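Local coordinates for beta-galactosidase (Trichoderma reesei, PDB 3OG2), which probably hydrolyses terminal non-reducing beta-D-galactose residues in beta-D-galactosides, as a glycoside hydrolase of family 35, at residues 104-110 and 568-572; 97-101 and 160-164. All coordinates share one frame; numbering follows the deposited sequence. Where two conformers were deposited one is given.

How the interactions relate
Interactions 1 and 2 share helix 98-107 and illustrate how one barrel helix can serve two interfaces. Near its start, in interaction 2, the helix packs against the end of helix 144-163, its neighbour on the TIM barrel. At its far end, in interaction 1, the closing turn receives the loop 568-572 from the region of beta-galactosidase domain 3. The centres of the two contacts are about 13 Å apart. Interaction 1 is remote from the galactose site, whereas interaction 2 lies nearer to it: from side chain to side chain, Leu97 is about 9 Å from galactose-binding Tyr76, and Ile161 about 10 Å from Ile119.

Interaction 1 of 2, residues 104-110 and 568-572; sequences ATKAGIY and KQSAY
The Schellman motif that ends helix 98-107 is where Gly108 meets the ring of Tyr572. Gly108 turns out of the helix with a positive phi of 76°, and Gly108 N and Ile109 N bond back to Thr105 O and Ala104 O. Gly108 CA sits over the centre of one face of the Tyr572 ring, 3.6 Å from its centroid, in a CH-pi contact. At Gly108 the loop comes so close that a CB would clash with Ala571 O; Gly108 CA instead makes a CA-H...O contact with Ala571 O. On the other side of the Tyr572 plane lies Tyr110, in an offset stack with centroids 4.3 Å apart and planes inclined at 26°; Tyr572 CE2 falls over the centre of the Tyr110 ring. Tyr572 CG is anti to its carbonyl carbon (chi1 -64°), and the phenol thus reaches past Gly108 until Tyr572 OH donates to Ile109 O at 2.7 Å, approaching from well above the carbonyl plane. One water donates to both Tyr572 OH and Gln569 OE1 and also bonds Thr105 OG1, tying the loop to the last helical turn. Ala571 CB presses on the helix end, 3.2 Å from Lys106 O. Beside it, a second water is gripped three ways: it donates to Thr105 O and Lys568 O and accepts from Ala571 N. The methyl Thr105 CG2 lies against Lys568 O at 3.6 Å. The amide of Gln569 and the ammonium of Lys568 both bond to Gly169 O, in the loop before strand 172-177. Lys66 of helix 58-66 takes up Gly108 O, while Tyr110, opening strand 110-116, pairs through its backbone with Asn71 and Val73. The contact therefore joins the foot of a barrel strand and its preceding helix to domain 3.

Interaction 2 of 2, residues 97-101 and 160-164; sequences LEPFF and IIAKA
Phe101 and Ala164 form the tight half of this contact, where helix 98-107 meets the C-terminal end of helix 144-163. Ala164 CB stands over the centre of one face of the Phe101 ring, 3.6 Å from its centroid and only 12° off the normal, a clear CH-pi contact. Across the opposite face, the backbone Leu97 O, one turn back along the chain, sits toward the rim, and at the ring's edge Ile160 CG2 approaches Phe101 CE2 to 3.8 Å. Phe101 CG is anti to its carbonyl carbon (chi1 -61°), which sends the ring across to the second helix. With the ring cut back to an alanine, the methyls of Ala164 and Ile160 would probably lose the surface they pack on, and a gap would be likely to open between the helices. The packing is looser at the flanks, where Leu97 CD1 is 4.2 Å from Ile160 CG2 and Phe101 CZ stays 4.4 Å from Ile161 CG1. Toward the outside, exposed Glu98 bends over Ile160 CG2, and a water donates to Glu98 OE2 at 2.7 Å and to Ile160 O at 2.8 Å. Glu98 was modelled in two conformers, so this bridge describes one of them. Inward, Phe101 rests on Leu111 and Val172, residues of the parallel strands 110-116 and 172-177 that follow these two helices. This is the beta/alpha layering of parallel alpha/beta folds, here in the TIM barrel of family 35.

Interaction 1 of 2, residues 104-110 and 568-572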
loop_
_atom_site.group_PDB
_atom_site.type_symbol
_atom_site.label_atom_id
_atom_site.label_comp_id
_atom_site.label_asym_id
_atom_site.label_seq_id
_atom_site.Cartn_x
_atom_site.Cartn_y
_atom_site.Cartn_z
ATOM N N ALA A 104 -6.946 -11.168 9.713
ATOM C CA ALA A 104 -5.575 -11.665 9.893
ATOM C C ALA A 104 -5.611 -13.048 10.529
ATOM O O ALA A 104 -4.958 -13.993 10.080
ATOM C CB ALA A 104 -4.748 -10.704 10.764
ATOM N N THR A 105 -6.417 -13.150 11.596
ATOM C CA THR A 105 -6.544 -14.491 12.252
ATOM C C THR A 105 -7.090 -15.519 11.266
ATOM O O THR A 105 -6.570 -16.639 11.226
ATOM C CB THR A 105 -7.456 -14.377 13.473
ATOM O OG1 THR A 105 -6.821 -13.527 14.428
ATOM C CG2 THR A 105 -7.747 -15.757 14.087
ATOM N N LYS A 106 -8.089 -15.156 10.478
ATOM C CA LYS A 106 -8.682 -16.118 9.544
ATOM C C LYS A 106 -7.720 -16.538 8.433
ATOM O O LYS A 106 -7.826 -17.670 7.972
ATOM C CB LYS A 106 -9.955 -15.485 8.938
ATOM C CG LYS A 106 -10.813 -16.514 8.192
ATOM C CD LYS A 106 -12.253 -16.012 7.967
ATOM C CE LYS A 106 -13.052 -17.095 7.240
ATOM N NZ LYS A 106 -12.218 -17.967 6.336
ATOM N N ALA A 107 -6.820 -15.631 8.059
ATOM C CA ALA A 107 -5.858 -15.919 6.993
ATOM C C ALA A 107 -4.630 -16.593 7.531
ATOM O O ALA A 107 -3.825 -17.093 6.753
ATOM C CB ALA A 107 -5.440 -14.643 6.287
ATOM N N GLY A 108 -4.403 -16.572 8.841
ATOM C CA GLY A 108 -3.182 -17.080 9.411
ATOM C C GLY A 108 -2.007 -16.124 9.209
ATOM O O GLY A 108 -0.903 -16.596 8.917
ATOM N N ILE A 109 -2.221 -14.855 9.417
ATOM C CA ILE A 109 -1.225 -13.785 9.282
ATOM C C ILE A 109 -1.050 -13.101 10.614
ATOM O O ILE A 109 -2.042 -12.837 11.319
ATOM C CB ILE A 109 -1.724 -12.791 8.186
ATOM C CG1 ILE A 109 -1.636 -13.462 6.815
ATOM C CG2 ILE A 109 -1.044 -11.410 8.251
ATOM C CD1 ILE A 109 -0.214 -13.661 6.339
ATOM N N TYR A 110 0.208 -12.823 10.975
ATOM C CA TYR A 110 0.505 -12.019 12.164
ATOM C C TYR A 110 0.634 -10.547 11.744
ATOM O O TYR A 110 0.744 -10.242 10.548
ATOM C CB TYR A 110 1.775 -12.514 12.838
ATOM C CG TYR A 110 1.613 -13.877 13.462
ATOM C CD1 TYR A 110 0.716 -14.033 14.515
ATOM C CD2 TYR A 110 2.353 -14.968 13.045
ATOM C CE1 TYR A 110 0.535 -15.286 15.159
ATOM C CE2 TYR A 110 2.188 -16.196 13.672
ATOM C CZ TYR A 110 1.305 -16.331 14.706
ATOM O OH TYR A 110 1.132 -17.598 15.300
ATOM N N LYS A 568 -8.976 -21.685 17.297
ATOM C CA LYS A 568 -8.973 -20.324 16.879
ATOM C C LYS A 568 -7.774 -20.048 15.970
ATOM O O LYS A 568 -7.928 -19.227 15.040
ATOM C CB LYS A 568 -8.902 -19.319 18.058
ATOM C CG LYS A 568 -8.961 -17.858 17.565
ATOM C CD LYS A 568 -8.999 -16.802 18.635
ATOM C CE LYS A 568 -8.883 -15.404 18.011
ATOM N NZ LYS A 568 -8.942 -14.347 19.030
ATOM N N GLN A 569 -6.625 -20.638 16.238
ATOM C CA GLN A 569 -5.451 -20.307 15.444
ATOM C C GLN A 569 -5.260 -21.302 14.310
ATOM O O GLN A 569 -4.140 -21.435 13.785
ATOM C CB GLN A 569 -4.183 -20.264 16.321
ATOM C CG GLN A 569 -4.362 -19.511 17.637
ATOM C CD GLN A 569 -4.778 -18.070 17.423
ATOM O OE1 GLN A 569 -4.412 -17.421 16.445
ATOM N NE2 GLN A 569 -5.537 -17.494 18.329
ATOM N N SER A 570 -6.303 -21.986 13.872
ATOM C CA SER A 570 -6.144 -23.065 12.895
ATOM C C SER A 570 -5.470 -22.580 11.604
ATOM O O SER A 570 -4.702 -23.355 10.983
ATOM C CB SER A 570 -7.506 -23.678 12.535
ATOM O OG SER A 570 -8.370 -22.716 12.012
ATOM N N ALA A 571 -5.706 -21.360 11.161
ATOM C CA ALA A 571 -5.180 -20.913 9.895
ATOM C C ALA A 571 -3.653 -20.737 9.941
ATOM O O ALA A 571 -3.033 -20.630 8.863
ATOM C CB ALA A 571 -5.777 -19.597 9.460
ATOM N N TYR A 572 -3.060 -20.704 11.123
ATOM C CA TYR A 572 -1.591 -20.569 11.197
ATOM C C TYR A 572 -0.952 -21.926 10.998
ATOM O O TYR A 572 0.304 -21.994 11.001
ATOM C CB TYR A 572 -1.191 -19.949 12.552
ATOM C CG TYR A 572 -1.711 -18.540 12.717
ATOM C CD1 TYR A 572 -2.965 -18.253 13.268
ATOM C CD2 TYR A 572 -0.896 -17.461 12.300
ATOM C CE1 TYR A 572 -3.394 -16.950 13.386
ATOM C CE2 TYR A 572 -1.317 -16.142 12.420
ATOM C CZ TYR A 572 -2.587 -15.895 12.967
ATOM O OH TYR A 572 -3.021 -14.605 13.113
HETATM O O HOH W 1 -4.617 -14.553 15.554
HETATM O O HOH W 2 -6.973 -19.104 12.487
#

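Interaction 2 of 2, residues 97-101 and 160-164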
loop_
_atom_site.group_PDB
_atom_site.type_symbol
_atom_site.label_atom_id
_atom_site.label_comp_id
_atom_site.label_asym_id
_atom_site.label_seq_id
_atom_site.Cartn_x
_atom_site.Cartn_y
_atom_site.Cartn_z
ATOM N N LEU A 97 -10.723 -1.431 13.615
ATOM C CA LEU A 97 -9.711 -2.396 13.239
ATOM C C LEU A 97 -10.148 -3.822 13.456
ATOM O O LEU A 97 -9.459 -4.767 13.062
ATOM C CB LEU A 97 -8.461 -2.148 14.103
ATOM C CG LEU A 97 -7.658 -0.905 13.725
ATOM C CD1 LEU A 97 -6.500 -0.684 14.666
ATOM C CD2 LEU A 97 -7.135 -1.030 12.287
ATOM N N GLU A 98 -11.281 -4.040 14.116
ATOM C CA GLU A 98 -11.630 -5.413 14.464
ATOM C C GLU A 98 -11.788 -6.306 13.234
ATOM O O GLU A 98 -11.275 -7.440 13.263
ATOM C CB GLU A 98 -12.871 -5.432 15.364
ATOM C CG GLU A 98 -12.652 -4.676 16.661
ATOM C CD GLU A 98 -11.365 -4.943 17.404
ATOM O OE1 GLU A 98 -11.004 -6.122 17.587
ATOM O OE2 GLU A 98 -10.701 -3.963 17.800
ATOM N N PRO A 99 -12.411 -5.870 12.139
ATOM C CA PRO A 99 -12.441 -6.778 10.968
ATOM C C PRO A 99 -11.081 -7.052 10.362
ATOM O O PRO A 99 -10.848 -8.080 9.743
ATOM C CB PRO A 99 -13.303 -5.997 9.958
ATOM C CG PRO A 99 -14.176 -5.110 10.841
ATOM C CD PRO A 99 -13.171 -4.627 11.876
ATOM N N PHE A 100 -10.148 -6.124 10.514
ATOM C CA PHE A 100 -8.791 -6.273 10.034
ATOM C C PHE A 100 -8.107 -7.351 10.895
ATOM O O PHE A 100 -7.499 -8.283 10.335
ATOM C CB PHE A 100 -8.085 -4.924 10.091
ATOM C CG PHE A 100 -6.745 -4.874 9.374
ATOM C CD1 PHE A 100 -6.743 -4.778 8.004
ATOM C CD2 PHE A 100 -5.543 -4.852 10.063
ATOM C CE1 PHE A 100 -5.560 -4.607 7.316
ATOM C CE2 PHE A 100 -4.334 -4.723 9.372
ATOM C CZ PHE A 100 -4.336 -4.619 7.981
ATOM N N PHE A 101 -8.200 -7.234 12.225
ATOM C CA PHE A 101 -7.646 -8.283 13.092
ATOM C C PHE A 101 -8.255 -9.655 12.828
ATOM O O PHE A 101 -7.551 -10.663 12.796
ATOM C CB PHE A 101 -7.844 -7.914 14.551
ATOM C CG PHE A 101 -7.177 -6.628 15.033
ATOM C CD1 PHE A 101 -5.957 -6.193 14.524
ATOM C CD2 PHE A 101 -7.796 -5.848 16.010
ATOM C CE1 PHE A 101 -5.350 -5.027 14.950
ATOM C CE2 PHE A 101 -7.167 -4.664 16.466
ATOM C CZ PHE A 101 -5.945 -4.273 15.934
ATOM N N ILE A 160 -6.711 -0.862 21.958
ATOM C CA ILE A 160 -7.305 -1.709 20.921
ATOM C C ILE A 160 -6.276 -2.692 20.402
ATOM O O ILE A 160 -6.533 -3.891 20.278
ATOM C CB ILE A 160 -7.837 -0.812 19.787
ATOM C CG1 ILE A 160 -9.158 -0.128 20.210
ATOM C CG2 ILE A 160 -8.034 -1.567 18.484
ATOM C CD1 ILE A 160 -9.561 1.049 19.361
ATOM N N ILE A 161 -5.072 -2.212 20.111
ATOM C CA ILE A 161 -4.011 -3.110 19.619
ATOM C C ILE A 161 -3.639 -4.106 20.697
ATOM O O ILE A 161 -3.359 -5.283 20.441
ATOM C CB ILE A 161 -2.854 -2.236 19.153
ATOM C CG1 ILE A 161 -3.256 -1.393 17.912
ATOM C CG2 ILE A 161 -1.587 -3.023 18.866
ATOM C CD1 ILE A 161 -2.078 -0.549 17.421
ATOM N N ALA A 162 -3.612 -3.649 21.978
ATOM C CA ALA A 162 -3.203 -4.522 23.061
ATOM C C ALA A 162 -4.117 -5.750 23.137
ATOM O O ALA A 162 -3.667 -6.881 23.359
ATOM C CB ALA A 162 -3.219 -3.804 24.426
ATOM N N LYS A 163 -5.423 -5.540 22.940
ATOM C CA LYS A 163 -6.371 -6.664 23.023
ATOM C C LYS A 163 -6.118 -7.676 21.907
ATOM O O LYS A 163 -6.427 -8.855 22.106
ATOM C CB LYS A 163 -7.786 -6.061 22.957
ATOM C CG LYS A 163 -8.110 -5.169 24.134
ATOM C CD LYS A 163 -9.497 -4.580 24.152
ATOM C CE LYS A 163 -9.789 -3.866 25.440
ATOM N NZ LYS A 163 -9.048 -2.598 25.679
ATOM N N ALA A 164 -5.544 -7.210 20.817
ATOM C CA ALA A 164 -5.301 -8.069 19.639
ATOM C C ALA A 164 -3.925 -8.706 19.690
ATOM O O ALA A 164 -3.500 -9.348 18.732
ATOM C CB ALA A 164 -5.471 -7.250 18.385
HETATM O O HOH W 3 -9.077 -4.823 19.805
#